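Local coordinates for protein UTP--glucose-1-phosphate uridylyltransferase (Acinetobacter baumannii, PDB 6IKX) that catalyses the transfer of a uridylyl group from UTP to alpha-D-glucose 1-phosphate, giving UDP-glucose and diphosphate, at residues I36-R41 with D131-D136; Q254-G259 with V268-L273. The protein carries 1 engineered substitution. All blocks are in the same frame, centred on the assembly; numbering follows the deposited sequence.

Interaction 1. Residues I36-R41 with D131-D136; sequences IEYVVR and DVLVKD
L133 drives its forked end between Y38 and V39; of its two methyls, CD1 goes to Y38 alone, while CD2 touches both Y38 and V39. CD1 lies over one face of the Y38 ring, near the inner end of it, with CG of Y38 4.0 Å away from L133 CD1. CD2 turns to the helix itself: it sits 3.6 Å from CG2 of V39 and 3.9 Å from CB of Y38. The side chains of V39 and L133 cross at about a right angle, whereas Y38 and L133 run past each other at a slant. Between V39 and L133 the contact is methyl against methyl, and no hydrogen bond joins the two segments. In V39 the branch that does the touching is CG2, which stands anti to the carbonyl carbon; CG1 is anti to the backbone N (chi1 -178°) and stays clear of the strand. CG2 also comes within 4.0 Å of the carbonyl O of V132, which accepts a hydrogen bond from NH2 of R209. This is helix-on-strand packing inside the nucleotidyltransferase domain of the GT-A clan: helix 35-44 rests against a short strand, and the axes of 36-41 and 132-135 come within 8.2 Å at an angle of 55°. D131, just ahead of that strand, belongs to the site where UTP and UDP-glucose bind. V39 also packs on L7 of strand 4-8. The Y38 ring continues away from the strand beyond the leucine; its OH is hydrogen-bonded to the carbonyl O of V30, which fixes the far end of the ring whose near end L133 covers.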
loop_
_atom_site.group_PDB
_atom_site.type_symbol
_atom_site.label_atom_id
_atom_site.label_comp_id
_atom_site.label_asym_id
_atom_site.label_seq_id
_atom_site.Cartn_x
_atom_site.Cartn_y
_atom_site.Cartn_z
ATOM N N ILE A 36 -17.817 -7.012 -1.824
ATOM C CA ILE A 36 -17.125 -8.270 -2.228
ATOM C C ILE A 36 -17.514 -9.368 -1.245
ATOM O O ILE A 36 -17.523 -10.528 -1.665
ATOM C CB ILE A 36 -15.587 -8.090 -2.317
ATOM C CG1 ILE A 36 -14.902 -9.250 -3.035
ATOM C CG2 ILE A 36 -14.949 -7.898 -0.942
ATOM C CD1 ILE A 36 -15.271 -9.444 -4.467
ATOM N N GLU A 37 -17.741 -9.037 0.027
ATOM C CA GLU A 37 -18.015 -10.075 1.043
ATOM C C GLU A 37 -19.242 -10.873 0.619
ATOM O O GLU A 37 -19.313 -12.088 0.898
ATOM C CB GLU A 37 -18.308 -9.557 2.444
ATOM C CG GLU A 37 -17.980 -10.630 3.468
ATOM C CD GLU A 37 -18.498 -10.415 4.872
ATOM O OE1 GLU A 37 -17.738 -9.882 5.656
ATOM O OE2 GLU A 37 -19.653 -10.826 5.177
ATOM N N TYR A 38 -20.184 -10.199 -0.012
ATOM C CA TYR A 38 -21.518 -10.761 -0.333
ATOM C C TYR A 38 -21.378 -11.767 -1.480
ATOM O O TYR A 38 -22.164 -12.725 -1.528
ATOM C CB TYR A 38 -22.471 -9.647 -0.731
ATOM C CG TYR A 38 -22.952 -8.762 0.388
ATOM C CD1 TYR A 38 -22.261 -7.608 0.716
ATOM C CD2 TYR A 38 -24.153 -9.021 1.032
ATOM C CE1 TYR A 38 -22.702 -6.774 1.724
ATOM C CE2 TYR A 38 -24.621 -8.180 2.028
ATOM C CZ TYR A 38 -23.890 -7.056 2.373
ATOM O OH TYR A 38 -24.347 -6.204 3.331
ATOM N N VAL A 39 -20.410 -11.510 -2.369
ATOM C CA VAL A 39 -20.131 -12.272 -3.616
ATOM C C VAL A 39 -19.321 -13.503 -3.215
ATOM O O VAL A 39 -19.548 -14.610 -3.787
ATOM C CB VAL A 39 -19.382 -11.402 -4.641
ATOM C CG1 VAL A 39 -19.121 -12.142 -5.928
ATOM C CG2 VAL A 39 -20.141 -10.130 -4.947
ATOM N N VAL A 40 -18.419 -13.331 -2.248
ATOM C CA VAL A 40 -17.596 -14.461 -1.758
ATOM C C VAL A 40 -18.521 -15.352 -0.925
ATOM O O VAL A 40 -18.491 -16.570 -1.187
ATOM C CB VAL A 40 -16.326 -14.027 -1.021
ATOM C CG1 VAL A 40 -15.718 -15.210 -0.278
ATOM C CG2 VAL A 40 -15.297 -13.411 -1.984
ATOM N N ARG A 41 -19.413 -14.767 -0.096
ATOM C CA ARG A 41 -20.379 -15.570 0.711
ATOM C C ARG A 41 -21.231 -16.412 -0.267
ATOM O O ARG A 41 -21.339 -17.627 -0.057
ATOM C CB ARG A 41 -21.151 -14.687 1.707
ATOM C CG ARG A 41 -21.965 -15.449 2.754
ATOM C CD ARG A 41 -22.902 -14.637 3.650
ATOM N NE ARG A 41 -22.283 -13.528 4.400
ATOM C CZ ARG A 41 -22.664 -12.227 4.368
ATOM N NH1 ARG A 41 -23.670 -11.814 3.619
ATOM N NH2 ARG A 41 -22.043 -11.325 5.104
ATOM N N ASP A 131 -19.374 -6.680 -9.098
ATOM C CA ASP A 131 -20.175 -5.426 -9.091
ATOM C C ASP A 131 -21.660 -5.809 -9.016
ATOM O O ASP A 131 -22.456 -4.952 -8.666
ATOM C CB ASP A 131 -19.758 -4.504 -10.245
ATOM C CG ASP A 131 -19.344 -5.227 -11.523
ATOM O OD1 ASP A 131 -18.565 -6.237 -11.437
ATOM O OD2 ASP A 131 -19.799 -4.786 -12.603
ATOM N N VAL A 132 -22.019 -7.076 -9.251
ATOM C CA VAL A 132 -23.424 -7.563 -9.115
ATOM C C VAL A 132 -23.564 -8.440 -7.872
ATOM O O VAL A 132 -22.834 -9.442 -7.788
ATOM C CB VAL A 132 -23.902 -8.310 -10.371
ATOM C CG1 VAL A 132 -25.419 -8.525 -10.344
ATOM C CG2 VAL A 132 -23.474 -7.556 -11.621
ATOM N N LEU A 133 -24.462 -8.036 -6.960
ATOM C CA LEU A 133 -24.928 -8.793 -5.778
ATOM C C LEU A 133 -26.180 -9.552 -6.184
ATOM O O LEU A 133 -26.937 -8.962 -6.931
ATOM C CB LEU A 133 -25.258 -7.807 -4.658
ATOM C CG LEU A 133 -24.084 -6.989 -4.112
ATOM C CD1 LEU A 133 -24.370 -6.561 -2.694
ATOM C CD2 LEU A 133 -22.768 -7.754 -4.162
ATOM N N VAL A 134 -26.319 -10.824 -5.796
ATOM C CA VAL A 134 -27.590 -11.600 -5.918
ATOM C C VAL A 134 -28.101 -11.901 -4.510
ATOM O O VAL A 134 -27.329 -12.388 -3.725
ATOM C CB VAL A 134 -27.426 -12.880 -6.756
ATOM C CG2 VAL A 134 -26.571 -12.581 -7.966
ATOM N N LYS A 135 -29.352 -11.546 -4.216
ATOM C CA LYS A 135 -30.071 -11.860 -2.962
ATOM C C LYS A 135 -30.977 -13.050 -3.259
ATOM O O LYS A 135 -31.564 -13.047 -4.344
ATOM C CB LYS A 135 -30.867 -10.644 -2.489
ATOM C CG LYS A 135 -31.293 -10.723 -1.033
ATOM C CD LYS A 135 -31.286 -9.393 -0.311
ATOM C CE LYS A 135 -32.458 -8.518 -0.679
ATOM N NZ LYS A 135 -33.741 -9.231 -0.471
ATOM N N ASP A 136 -31.043 -14.044 -2.370
ATOM C CA ASP A 136 -31.578 -15.382 -2.730
ATOM C C ASP A 136 -33.052 -15.483 -2.325
ATOM O O ASP A 136 -33.888 -15.784 -3.228
ATOM C CB ASP A 136 -30.732 -16.509 -2.140
ATOM C CG ASP A 136 -31.427 -17.872 -2.118
ATOM O OD1 ASP A 136 -32.362 -18.068 -2.925
ATOM O OD2 ASP A 136 -31.035 -18.729 -1.283
#

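Interaction 2. Residues Q254-G259 with V268-L273; sequences QTFDCG and VLHYGL
F256 reaches from strand 254-257 to the helix and meets H270 and Y271 with different parts of its ring. The CZ and CE2 corner lies against the root of the histidine, with F256 CZ 3.7 Å from H270 CB and F256 CE2 3.8 Å from H270 CG. The other flank belongs to the tyrosine: F256 CD1 is 3.8 Å from Y271 CE2. Neither pair is a stack or an edge-to-face contact; the ring planes are inclined at 52° for F256 with H270 and 58° for F256 with Y271, the centroids 5.5 Å and 5.4 Å apart respectively. The three rings make an aromatic cluster bridging strand and helix. Its phenylalanine is buried and also packs on A267 and K266 one turn earlier in helix 261-273, so the helix covers it along more than a single turn. Y271 swings its ring back to the strand with CG beside the backbone N (chi1 -77°), which is how its CE2 gets to F256. At the margin, Q254 stretches out fully extended and brings NE2 to 4.1 Å from ND1 of H270, its amide plane nearly perpendicular to the imidazole; that is too far for a hydrogen bond. The axes of 254-257 and 268-273 are 10.5 Å apart at their closest, a gap the large rings span. On a further side of the helix, L269 packs on F282 of the second subunit. With no hydrogen bond between the segments, the contact rests on dispersion and exclusion of water from the aromatic surfaces: strand 254-257 has backbone hydrogen bonds to strand 132-135, whereas its hold on the helix is made by side-chain packing.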
loop_
_atom_site.group_PDB
_atom_site.type_symbol
_atom_site.label_atom_id
_atom_site.label_comp_id
_atom_site.label_asym_id
_atom_site.label_seq_id
_atom_site.Cartn_x
_atom_site.Cartn_y
_atom_site.Cartn_z
ATOM N N GLN A 254 -32.729 -12.111 -6.877
ATOM C CA GLN A 254 -32.776 -10.670 -7.256
ATOM C C GLN A 254 -31.344 -10.125 -7.373
ATOM O O GLN A 254 -30.514 -10.478 -6.505
ATOM C CB GLN A 254 -33.583 -9.908 -6.206
ATOM C CG GLN A 254 -34.049 -8.542 -6.687
ATOM C CD GLN A 254 -34.876 -7.766 -5.685
ATOM O OE1 GLN A 254 -35.482 -6.747 -6.031
ATOM N NE2 GLN A 254 -34.897 -8.223 -4.438
ATOM N N THR A 255 -31.043 -9.297 -8.379
ATOM C CA THR A 255 -29.683 -8.718 -8.598
ATOM C C THR A 255 -29.660 -7.256 -8.161
ATOM O O THR A 255 -30.737 -6.653 -8.088
ATOM C CB THR A 255 -29.214 -8.887 -10.045
ATOM O OG1 THR A 255 -29.853 -7.911 -10.869
ATOM C CG2 THR A 255 -29.520 -10.271 -10.571
ATOM N N PHE A 256 -28.470 -6.734 -7.846
ATOM C CA PHE A 256 -28.224 -5.300 -7.559
ATOM C C PHE A 256 -26.911 -4.920 -8.203
ATOM O O PHE A 256 -25.890 -5.582 -7.928
ATOM C CB PHE A 256 -28.153 -5.009 -6.065
ATOM C CG PHE A 256 -29.354 -5.480 -5.290
ATOM C CD1 PHE A 256 -29.440 -6.784 -4.845
ATOM C CD2 PHE A 256 -30.404 -4.622 -5.020
ATOM C CE1 PHE A 256 -30.557 -7.219 -4.150
ATOM C CE2 PHE A 256 -31.513 -5.049 -4.312
ATOM C CZ PHE A 256 -31.598 -6.358 -3.897
ATOM N N ASP A 257 -26.965 -3.925 -9.083
ATOM C CA ASP A 257 -25.768 -3.458 -9.814
ATOM C C ASP A 257 -25.150 -2.337 -8.975
ATOM O O ASP A 257 -25.700 -1.224 -9.036
ATOM C CB ASP A 257 -26.116 -3.062 -11.250
ATOM C CG ASP A 257 -24.909 -2.522 -11.994
ATOM O OD1 ASP A 257 -23.798 -3.013 -11.743
ATOM O OD2 ASP A 257 -25.080 -1.587 -12.779
ATOM N N CYS A 258 -24.090 -2.652 -8.206
ATOM C CA CYS A 258 -23.366 -1.712 -7.312
ATOM C C CYS A 258 -22.415 -0.841 -8.131
ATOM O O CYS A 258 -22.255 0.341 -7.778
ATOM C CB CYS A 258 -22.666 -2.454 -6.189
ATOM S SG CYS A 258 -23.898 -3.277 -5.151
ATOM N N GLY A 259 -21.888 -1.367 -9.234
ATOM C CA GLY A 259 -21.126 -0.572 -10.214
ATOM C C GLY A 259 -21.828 0.731 -10.571
ATOM O O GLY A 259 -21.137 1.621 -11.097
ATOM N N VAL A 268 -28.122 -1.131 -0.583
ATOM C CA VAL A 268 -27.993 -0.678 0.827
ATOM C C VAL A 268 -29.377 -0.750 1.464
ATOM O O VAL A 268 -29.466 -1.154 2.602
ATOM C CB VAL A 268 -27.389 0.727 0.939
ATOM C CG1 VAL A 268 -27.447 1.228 2.380
ATOM C CG2 VAL A 268 -25.967 0.759 0.395
ATOM N N LEU A 269 -30.422 -0.353 0.747
ATOM C CA LEU A 269 -31.795 -0.306 1.314
ATOM C C LEU A 269 -32.331 -1.721 1.554
ATOM O O LEU A 269 -32.977 -1.952 2.609
ATOM C CB LEU A 269 -32.678 0.463 0.333
ATOM C CG LEU A 269 -32.513 1.979 0.396
ATOM C CD1 LEU A 269 -33.103 2.597 -0.841
ATOM C CD2 LEU A 269 -33.180 2.542 1.648
ATOM N N HIS A 270 -32.142 -2.616 0.588
ATOM C CA HIS A 270 -32.686 -4.006 0.633
ATOM C C HIS A 270 -31.881 -4.853 1.614
ATOM O O HIS A 270 -32.503 -5.489 2.436
ATOM C CB HIS A 270 -32.739 -4.641 -0.773
ATOM C CG HIS A 270 -33.951 -4.213 -1.524
ATOM N ND1 HIS A 270 -34.972 -5.100 -1.842
ATOM C CD2 HIS A 270 -34.351 -2.984 -1.921
ATOM C CE1 HIS A 270 -35.934 -4.436 -2.439
ATOM N NE2 HIS A 270 -35.575 -3.136 -2.499
ATOM N N TYR A 271 -30.545 -4.849 1.534
ATOM C CA TYR A 271 -29.661 -5.603 2.466
ATOM C C TYR A 271 -29.795 -5.055 3.893
ATOM O O TYR A 271 -29.942 -5.887 4.797
ATOM C CB TYR A 271 -28.209 -5.618 1.984
ATOM C CG TYR A 271 -27.981 -6.600 0.863
ATOM C CD1 TYR A 271 -27.867 -7.958 1.110
ATOM C CD2 TYR A 271 -27.931 -6.178 -0.451
ATOM C CE1 TYR A 271 -27.672 -8.863 0.083
ATOM C CE2 TYR A 271 -27.734 -7.066 -1.481
ATOM C CZ TYR A 271 -27.602 -8.418 -1.223
ATOM O OH TYR A 271 -27.423 -9.294 -2.265
ATOM N N GLY A 272 -29.712 -3.731 4.073
ATOM C CA GLY A 272 -29.960 -3.021 5.344
ATOM C C GLY A 272 -31.234 -3.495 6.039
ATOM O O GLY A 272 -31.164 -3.847 7.260
ATOM N N LEU A 273 -32.365 -3.525 5.324
ATOM C CA LEU A 273 -33.674 -3.957 5.903
ATOM C C LEU A 273 -33.635 -5.440 6.298
ATOM O O LEU A 273 -34.298 -5.805 7.271
ATOM C CB LEU A 273 -34.806 -3.670 4.915
ATOM C CG LEU A 273 -35.467 -2.295 5.071
ATOM C CD2 LEU A 273 -36.227 -1.927 3.816
#

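Interactions 1 and 2 share a two-stranded antiparallel sheet: strand 132-135 of the first pairs with strand 254-257 of the second. K135 N lies 2.8 Å from Q254 O and F256 N 2.9 Å from L133 O, both probable hydrogen bonds. The helices join as well, for the rings of Y38 and Y271 meet edge to face, with Y38 CE2 3.4 Å from Y271 CD1, and Y271 also touches L133. The centres of the contacts are about 9 Å apart. Interaction 1 is the nearer to the nucleotide site, since it contains D131; the side chain of F256 in interaction 2 is about 9 Å from that of D131.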